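PDB 3EVT: phosphoglycerate dehydrogenase from Lactobacillus plantarum, which probably catalyses the NAD-dependent oxidation of 3-phosphoglycerate to 3-phosphohydroxypyruvate, as a member of the D-isomer specific 2-hydroxyacid dehydrogenase family. Local coordinates for residues A[187-192]-A[215-220]; A[193-198]-A[221-226]. All coordinates share one frame; numbering follows the deposited sequence.

Interaction 1 (A[187-192]-A[215-220])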
ATOM      1  N   ASP A 187     -26.506   2.867   0.772  1.00 53.35           N
ATOM      2  CA  ASP A 187     -26.006   1.620   1.348  1.00 52.95           C
ATOM      3  C   ASP A 187     -24.488   1.643   1.588  1.00 51.96           C
ATOM      4  O   ASP A 187     -24.003   1.187   2.628  1.00 52.49           O
ATOM      5  CB  ASP A 187     -26.381   0.453   0.473  1.00 53.32           C
ATOM      6  CG  ASP A 187     -27.860   0.121   0.576  1.00 57.87           C
ATOM      7  OD1 ASP A 187     -28.388   0.078   1.717  1.00 61.83           O
ATOM      8  OD2 ASP A 187     -28.483  -0.121  -0.466  1.00 56.91           O
ATOM      9  N   ALA A 188     -23.765   2.167   0.605  1.00 50.02           N
ATOM     10  CA  ALA A 188     -22.325   2.308   0.642  1.00 49.30           C
ATOM     11  C   ALA A 188     -21.908   3.219   1.768  1.00 48.97           C
ATOM     12  O   ALA A 188     -20.957   2.912   2.503  1.00 49.61           O
ATOM     13  CB  ALA A 188     -21.844   2.838  -0.660  1.00 48.39           C
ATOM     14  N   LEU A 189     -22.645   4.315   1.941  1.00 49.06           N
ATOM     15  CA  LEU A 189     -22.463   5.210   3.099  1.00 48.96           C
ATOM     16  C   LEU A 189     -22.683   4.568   4.458  1.00 48.71           C
ATOM     17  O   LEU A 189     -22.061   4.997   5.436  1.00 48.88           O
ATOM     18  CB  LEU A 189     -23.402   6.425   3.020  1.00 49.45           C
ATOM     19  CG  LEU A 189     -23.052   7.408   1.932  1.00 50.37           C
ATOM     20  CD1 LEU A 189     -24.282   8.224   1.563  1.00 50.44           C
ATOM     21  CD2 LEU A 189     -21.841   8.278   2.359  1.00 50.84           C
ATOM     22  N   ALA A 190     -23.619   3.612   4.546  1.00 48.12           N
ATOM     23  CA  ALA A 190     -23.859   2.882   5.813  1.00 48.73           C
ATOM     24  C   ALA A 190     -22.721   1.910   6.181  1.00 48.18           C
ATOM     25  O   ALA A 190     -22.366   1.776   7.353  1.00 50.11           O
ATOM     26  CB  ALA A 190     -25.242   2.154   5.803  1.00 46.30           C
ATOM     27  N   THR A 191     -22.141   1.236   5.200  1.00 47.94           N
ATOM     28  CA  THR A 191     -21.032   0.307   5.503  1.00 47.29           C
ATOM     29  C   THR A 191     -19.581   0.867   5.349  1.00 47.03           C
ATOM     30  O   THR A 191     -18.618   0.183   5.713  1.00 47.29           O
ATOM     31  CB  THR A 191     -21.165  -0.937   4.649  1.00 48.10           C
ATOM     32  OG1 THR A 191     -21.126  -0.538   3.280  1.00 49.21           O
ATOM     33  CG2 THR A 191     -22.540  -1.635   4.911  1.00 49.60           C
ATOM     34  N   ALA A 192     -19.409   2.088   4.813  1.00 45.55           N
ATOM     35  CA  ALA A 192     -18.056   2.702   4.669  1.00 44.12           C
ATOM     36  C   ALA A 192     -17.209   2.847   5.937  1.00 43.32           C
ATOM     37  O   ALA A 192     -17.647   3.428   6.927  1.00 44.15           O
ATOM     38  CB  ALA A 192     -18.132   4.054   3.937  1.00 42.51           C
ATOM     39  N   GLN A 215     -25.222  11.992   8.129  1.00 56.19           N
ATOM     40  CA  GLN A 215     -26.238  11.251   8.888  1.00 57.50           C
ATOM     41  C   GLN A 215     -26.524   9.849   8.346  1.00 56.39           C
ATOM     42  O   GLN A 215     -27.006   9.022   9.083  1.00 57.51           O
ATOM     43  CB  GLN A 215     -27.564  12.050   8.943  1.00 58.30           C
ATOM     44  CG  GLN A 215     -27.905  12.599  10.345  1.00 63.99           C
ATOM     45  CD  GLN A 215     -28.727  13.898  10.320  1.00 70.24           C
ATOM     46  OE1 GLN A 215     -29.772  13.989   9.642  1.00 73.49           O
ATOM     47  NE2 GLN A 215     -28.256  14.914  11.067  1.00 69.75           N
ATOM     48  N   GLN A 216     -26.265   9.590   7.062  1.00 54.93           N
ATOM     49  CA  GLN A 216     -26.458   8.263   6.492  1.00 53.62           C
ATOM     50  C   GLN A 216     -25.346   7.236   6.825  1.00 52.68           C
ATOM     51  O   GLN A 216     -25.475   6.071   6.457  1.00 51.71           O
ATOM     52  CB  GLN A 216     -26.600   8.336   4.965  1.00 53.88           C
ATOM     53  CG  GLN A 216     -27.830   9.064   4.468  1.00 53.99           C
ATOM     54  CD  GLN A 216     -27.725   9.350   2.981  1.00 56.43           C
ATOM     55  OE1 GLN A 216     -28.233   8.598   2.144  1.00 60.38           O
ATOM     56  NE2 GLN A 216     -27.037  10.410   2.640  1.00 56.03           N
ATOM     57  N   THR A 217     -24.285   7.655   7.521  1.00 51.68           N
ATOM     58  CA  THR A 217     -23.146   6.772   7.779  1.00 50.79           C
ATOM     59  C   THR A 217     -23.444   6.014   9.045  1.00 50.90           C
ATOM     60  O   THR A 217     -24.026   6.589   9.967  1.00 51.78           O
ATOM     61  CB  THR A 217     -21.779   7.525   7.977  1.00 49.91           C
ATOM     62  OG1 THR A 217     -21.767   8.262   9.213  1.00 48.84           O
ATOM     63  CG2 THR A 217     -21.442   8.426   6.828  1.00 49.49           C
ATOM     64  N   LYS A 218     -23.003   4.769   9.133  1.00 50.97           N
ATOM     65  CA  LYS A 218     -23.191   4.032  10.371  1.00 51.44           C
ATOM     66  C   LYS A 218     -21.900   3.443  11.013  1.00 50.77           C
ATOM     67  O   LYS A 218     -21.944   2.916  12.121  1.00 49.57           O
ATOM     68  CB  LYS A 218     -24.251   2.952  10.125  1.00 52.53           C
ATOM     69  CG  LYS A 218     -25.475   3.479   9.381  1.00 54.97           C
ATOM     70  CD  LYS A 218     -26.621   3.819  10.350  1.00 61.64           C
ATOM     71  CE  LYS A 218     -27.805   4.560   9.638  1.00 62.30           C
ATOM     72  NZ  LYS A 218     -27.663   6.078   9.686  1.00 63.81           N
ATOM     73  N   GLN A 219     -20.752   3.507  10.333  1.00 49.36           N
ATOM     74  CA  GLN A 219     -19.551   2.878  10.924  1.00 48.30           C
ATOM     75  C   GLN A 219     -18.620   3.902  11.536  1.00 47.95           C
ATOM     76  O   GLN A 219     -17.481   3.595  11.835  1.00 47.91           O
ATOM     77  CB  GLN A 219     -18.751   2.103   9.891  1.00 48.31           C
ATOM     78  CG  GLN A 219     -19.561   1.134   9.069  1.00 47.35           C
ATOM     79  CD  GLN A 219     -20.372   0.205   9.942  1.00 49.31           C
ATOM     80  OE1 GLN A 219     -19.901  -0.234  10.996  1.00 49.17           O
ATOM     81  NE2 GLN A 219     -21.610  -0.073   9.528  1.00 45.27           N
ATOM     82  N   GLN A 220     -19.114   5.117  11.723  1.00 46.94           N
ATOM     83  CA  GLN A 220     -18.293   6.258  12.135  1.00 46.93           C
ATOM     84  C   GLN A 220     -17.000   6.370  11.288  1.00 46.52           C
ATOM     85  O   GLN A 220     -15.856   6.282  11.814  1.00 46.05           O
ATOM     86  CB  GLN A 220     -18.021   6.233  13.626  1.00 46.59           C
ATOM     87  CG  GLN A 220     -19.260   5.849  14.456  1.00 52.38           C
ATOM     88  CD  GLN A 220     -19.033   5.895  15.992  1.00 59.15           C
ATOM     89  OE1 GLN A 220     -17.912   6.024  16.484  1.00 59.99           O
ATOM     90  NE2 GLN A 220     -20.125   5.801  16.738  1.00 64.13           N
TER
HETATM   91  O   HOH W   1     -20.319   4.438   7.524  1.00 42.42           O
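Leu189 lays one methyl, CD1, against the amide end of Gln216, 3.7 Å from NE2 and nearly as close to CD and OE1; a long, partly exposed glutamine suits a place where it can lie over an apolar branch and still end in a polar amide. At the next residue, the small CB of Ala190 lets the loop come near: the CA atoms of Ala190 and Thr217 are 4.4 Å apart, and CG of Lys218 rests 3.8 Å from Ala190 CB. The lysine shares only its first carbons, since its chain bends at chi2 and carries the charged end away.

The helix's last turn offers carbonyls with no further turn to bond. Gln219 takes one, its NE2 giving a hydrogen bond of 3.0 Å to Ala190 O; the chain is bent at chi2 (-52°), NE2 ends beside the carbonyl, and the acceptor lies close to the plane of the amide. Leu189 O receives a CA-H...O contact from Thr217 CA at 3.1 Å. A water bridges the two segments, within hydrogen-bonding distance of Leu189 O and Ala192 O, and accepts from Gln219 N at 3.0 Å. Thr217 OG1 has its polar partners elsewhere, the carbonyls of Phe214 and Gln245.

Helix 186-191 meets the loop between helix 211-215 and strand 222-225, with Leu189 reaching inward to Leu141 and Tyr143 of strand 139-143 and to Ile195 of strand 194-197.

Interaction 2 (A[193-198]-A[221-226])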
ATOM      1  N   ASN A 193     -15.978   2.343   5.911  1.00 41.41           N
ATOM      2  CA  ASN A 193     -15.058   2.775   6.939  1.00 41.91           C
ATOM      3  C   ASN A 193     -14.318   4.098   6.564  1.00 41.87           C
ATOM      4  O   ASN A 193     -13.982   4.900   7.444  1.00 41.57           O
ATOM      5  CB  ASN A 193     -14.108   1.641   7.345  1.00 41.34           C
ATOM      6  CG  ASN A 193     -14.866   0.354   7.660  1.00 40.68           C
ATOM      7  OD1 ASN A 193     -15.005  -0.554   6.818  1.00 44.87           O
ATOM      8  ND2 ASN A 193     -15.428   0.309   8.840  1.00 42.56           N
ATOM      9  N   PHE A 194     -14.135   4.353   5.264  1.00 41.70           N
ATOM     10  CA  PHE A 194     -13.434   5.585   4.810  1.00 41.45           C
ATOM     11  C   PHE A 194     -14.166   6.117   3.589  1.00 41.62           C
ATOM     12  O   PHE A 194     -14.566   5.349   2.673  1.00 40.88           O
ATOM     13  CB  PHE A 194     -11.964   5.275   4.402  1.00 41.10           C
ATOM     14  CG  PHE A 194     -11.164   4.583   5.484  1.00 41.82           C
ATOM     15  CD1 PHE A 194     -10.346   5.321   6.358  1.00 37.70           C
ATOM     16  CD2 PHE A 194     -11.240   3.220   5.640  1.00 39.16           C
ATOM     17  CE1 PHE A 194      -9.637   4.712   7.335  1.00 38.36           C
ATOM     18  CE2 PHE A 194     -10.517   2.595   6.634  1.00 39.79           C
ATOM     19  CZ  PHE A 194      -9.732   3.337   7.496  1.00 38.19           C
ATOM     20  N   ILE A 195     -14.372   7.418   3.605  1.00 41.63           N
ATOM     21  CA  ILE A 195     -14.998   8.113   2.495  1.00 41.97           C
ATOM     22  C   ILE A 195     -14.016   9.137   1.930  1.00 41.69           C
ATOM     23  O   ILE A 195     -13.528   9.993   2.629  1.00 40.15           O
ATOM     24  CB  ILE A 195     -16.268   8.845   2.935  1.00 42.57           C
ATOM     25  CG1 ILE A 195     -17.294   7.827   3.489  1.00 44.71           C
ATOM     26  CG2 ILE A 195     -16.781   9.721   1.784  1.00 40.58           C
ATOM     27  CD1 ILE A 195     -18.518   8.430   4.231  1.00 46.18           C
ATOM     28  N   VAL A 196     -13.730   9.009   0.649  1.00 42.29           N
ATOM     29  CA  VAL A 196     -12.799   9.865  -0.009  1.00 42.76           C
ATOM     30  C   VAL A 196     -13.527  10.694  -1.067  1.00 44.04           C
ATOM     31  O   VAL A 196     -14.180  10.160  -1.952  1.00 43.72           O
ATOM     32  CB  VAL A 196     -11.593   9.038  -0.603  1.00 41.88           C
ATOM     33  CG1 VAL A 196     -10.643   9.948  -1.445  1.00 39.91           C
ATOM     34  CG2 VAL A 196     -10.794   8.316   0.599  1.00 40.92           C
ATOM     35  N   ASN A 197     -13.421  12.013  -0.951  1.00 45.37           N
ATOM     36  CA  ASN A 197     -13.862  12.873  -2.033  1.00 45.78           C
ATOM     37  C   ASN A 197     -12.734  13.170  -3.001  1.00 45.85           C
ATOM     38  O   ASN A 197     -11.767  13.755  -2.603  1.00 45.67           O
ATOM     39  CB  ASN A 197     -14.375  14.218  -1.537  1.00 45.55           C
ATOM     40  CG  ASN A 197     -14.810  15.089  -2.703  1.00 47.50           C
ATOM     41  OD1 ASN A 197     -15.465  14.579  -3.598  1.00 48.29           O
ATOM     42  ND2 ASN A 197     -14.363  16.341  -2.764  1.00 46.37           N
ATOM     43  N   ALA A 198     -12.884  12.781  -4.269  1.00 47.19           N
ATOM     44  CA  ALA A 198     -11.948  13.162  -5.307  1.00 48.87           C
ATOM     45  C   ALA A 198     -12.710  13.794  -6.491  1.00 50.29           C
ATOM     46  O   ALA A 198     -12.280  13.715  -7.633  1.00 52.85           O
ATOM     47  CB  ALA A 198     -11.145  11.905  -5.786  1.00 48.52           C
ATOM     48  N   PRO A 221     -17.180   6.586   9.972  1.00 45.35           N
ATOM     49  CA  PRO A 221     -16.022   6.516   9.053  1.00 45.57           C
ATOM     50  C   PRO A 221     -15.094   7.740   9.132  1.00 44.66           C
ATOM     51  O   PRO A 221     -15.397   8.734   9.782  1.00 44.46           O
ATOM     52  CB  PRO A 221     -16.678   6.438   7.673  1.00 45.07           C
ATOM     53  CG  PRO A 221     -17.895   7.360   7.863  1.00 45.95           C
ATOM     54  CD  PRO A 221     -18.393   7.076   9.305  1.00 44.49           C
ATOM     55  N   MET A 222     -13.936   7.634   8.489  1.00 44.48           N
ATOM     56  CA  MET A 222     -13.012   8.746   8.387  1.00 42.96           C
ATOM     57  C   MET A 222     -13.294   9.465   7.026  1.00 43.72           C
ATOM     58  O   MET A 222     -13.498   8.810   5.986  1.00 43.98           O
ATOM     59  CB  MET A 222     -11.568   8.207   8.489  1.00 41.97           C
ATOM     60  CG  MET A 222     -10.436   9.241   8.251  1.00 37.90           C
ATOM     61  SD  MET A 222      -8.754   8.573   8.383  1.00 30.53           S
ATOM     62  CE  MET A 222      -7.914  10.142   8.166  1.00 34.29           C
ATOM     63  N   LEU A 223     -13.342  10.798   7.035  1.00 42.86           N
ATOM     64  CA  LEU A 223     -13.624  11.523   5.802  1.00 43.20           C
ATOM     65  C   LEU A 223     -12.345  12.116   5.267  1.00 42.58           C
ATOM     66  O   LEU A 223     -11.597  12.732   6.036  1.00 42.95           O
ATOM     67  CB  LEU A 223     -14.663  12.638   6.005  1.00 43.61           C
ATOM     68  CG  LEU A 223     -14.859  13.517   4.744  1.00 42.18           C
ATOM     69  CD1 LEU A 223     -15.679  12.760   3.665  1.00 44.36           C
ATOM     70  CD2 LEU A 223     -15.571  14.788   5.137  1.00 40.43           C
ATOM     71  N   ILE A 224     -12.078  11.936   3.967  1.00 41.86           N
ATOM     72  CA  ILE A 224     -10.869  12.505   3.395  1.00 41.92           C
ATOM     73  C   ILE A 224     -11.202  13.332   2.185  1.00 42.14           C
ATOM     74  O   ILE A 224     -11.846  12.838   1.274  1.00 43.20           O
ATOM     75  CB  ILE A 224      -9.831  11.415   3.021  1.00 41.54           C
ATOM     76  CG1 ILE A 224      -9.409  10.631   4.290  1.00 41.19           C
ATOM     77  CG2 ILE A 224      -8.604  12.090   2.333  1.00 42.06           C
ATOM     78  CD1 ILE A 224      -9.195   9.226   4.079  1.00 37.72           C
ATOM     79  N   ASN A 225     -10.740  14.579   2.142  1.00 42.87           N
ATOM     80  CA  ASN A 225     -11.055  15.450   0.999  1.00 43.22           C
ATOM     81  C   ASN A 225      -9.826  15.813   0.196  1.00 43.19           C
ATOM     82  O   ASN A 225      -8.961  16.555   0.647  1.00 43.68           O
ATOM     83  CB  ASN A 225     -11.778  16.760   1.421  1.00 43.23           C
ATOM     84  CG  ASN A 225     -12.378  17.478   0.224  1.00 44.03           C
ATOM     85  OD1 ASN A 225     -12.330  16.958  -0.898  1.00 42.00           O
ATOM     86  ND2 ASN A 225     -12.957  18.654   0.446  1.00 45.81           N
ATOM     87  N   ILE A 226      -9.748  15.295  -1.014  1.00 44.96           N
ATOM     88  CA  ILE A 226      -8.670  15.653  -1.913  1.00 45.34           C
ATOM     89  C   ILE A 226      -9.360  16.142  -3.189  1.00 46.22           C
ATOM     90  O   ILE A 226      -8.791  16.107  -4.257  1.00 46.46           O
ATOM     91  CB  ILE A 226      -7.755  14.447  -2.223  1.00 45.62           C
ATOM     92  CG1 ILE A 226      -8.598  13.209  -2.541  1.00 47.37           C
ATOM     93  CG2 ILE A 226      -6.790  14.155  -1.063  1.00 43.00           C
ATOM     94  CD1 ILE A 226      -7.935  12.242  -3.473  1.00 50.38           C
TER
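Val196 and Ile224 meet at the apolar centre, CG2 of the valine 3.9 Å from CD1 of the isoleucine, branched side chains that suit the extended backbone and fill one face of the sheet. Farther along, Ile226 CD1 reaches Ala198 CB at 4.0 Å. On the face of Val196, Phe194 meets Met222: Phe194 CD1 is 3.8 Å from Met222 CB. With CG anti to the backbone N (chi1 174°) and an extended chain beyond it, the methionine places SD at the ring edge, 5.3 Å from the Phe194 centroid, a Met-aromatic contact. Met106 of helix 93-110 packs on both Phe194 and Ile224. The other face carries Ile195, whose CG2 lies 3.7 Å from Leu223 CD1 while its CD1 runs beside the ring of Pro221.

Strands 194-197 and 222-225 are parallel neighbours, their directions 14° apart, joined through helix 211-215 as a beta-alpha-beta unit of the Rossmann-like NAD-binding domain. Five backbone hydrogen bonds alternate between them, from Met222 N to Asn193 O at one end to Ile226 N to Asn197 O at the other. Pro221, lacking an N-H, stands just ahead of this ladder.

On the face of Ile195 and Leu223 the apolar row gives way at the strand ends to asparagines, which can both donate and accept. Asn197 ND2 gives a 2.8 Å hydrogen bond to Asn225 OD1, approaching from above the carbonyl plane; the two amide planes are 48° apart. The same OD1 accepts from Gly227 N, and Asn225 ND2 donates to Arg228 O, gripping both ends of this amide and setting its flip state. An alanine at Asn225 would probably leave Asn197 ND2 and Gly227 N without this acceptor, Arg228 O without its donor and the loop after the strand less firmly held.

In the fold
Interaction 2 is the buried member of the pair, two central strands of the seven-stranded parallel sheet, whereas interaction 1 is partly buried and lies farther from the centre of the chain, where the elements leading into those strands meet. Each segment of interaction 1 runs directly into one of interaction 2, so helix 186-191 and the 215-220 loop come together just ahead of the paired strands. The chemistry follows the place: regular backbone bonding and branched apolar side chains inside, with a pair of buried asparagines at the strand ends; a bridging water, one glutamine bond and long polar chains outside. Thr217 packs on Ile195, and Ala192 O touches Pro221 CB, making the two contacts continuous.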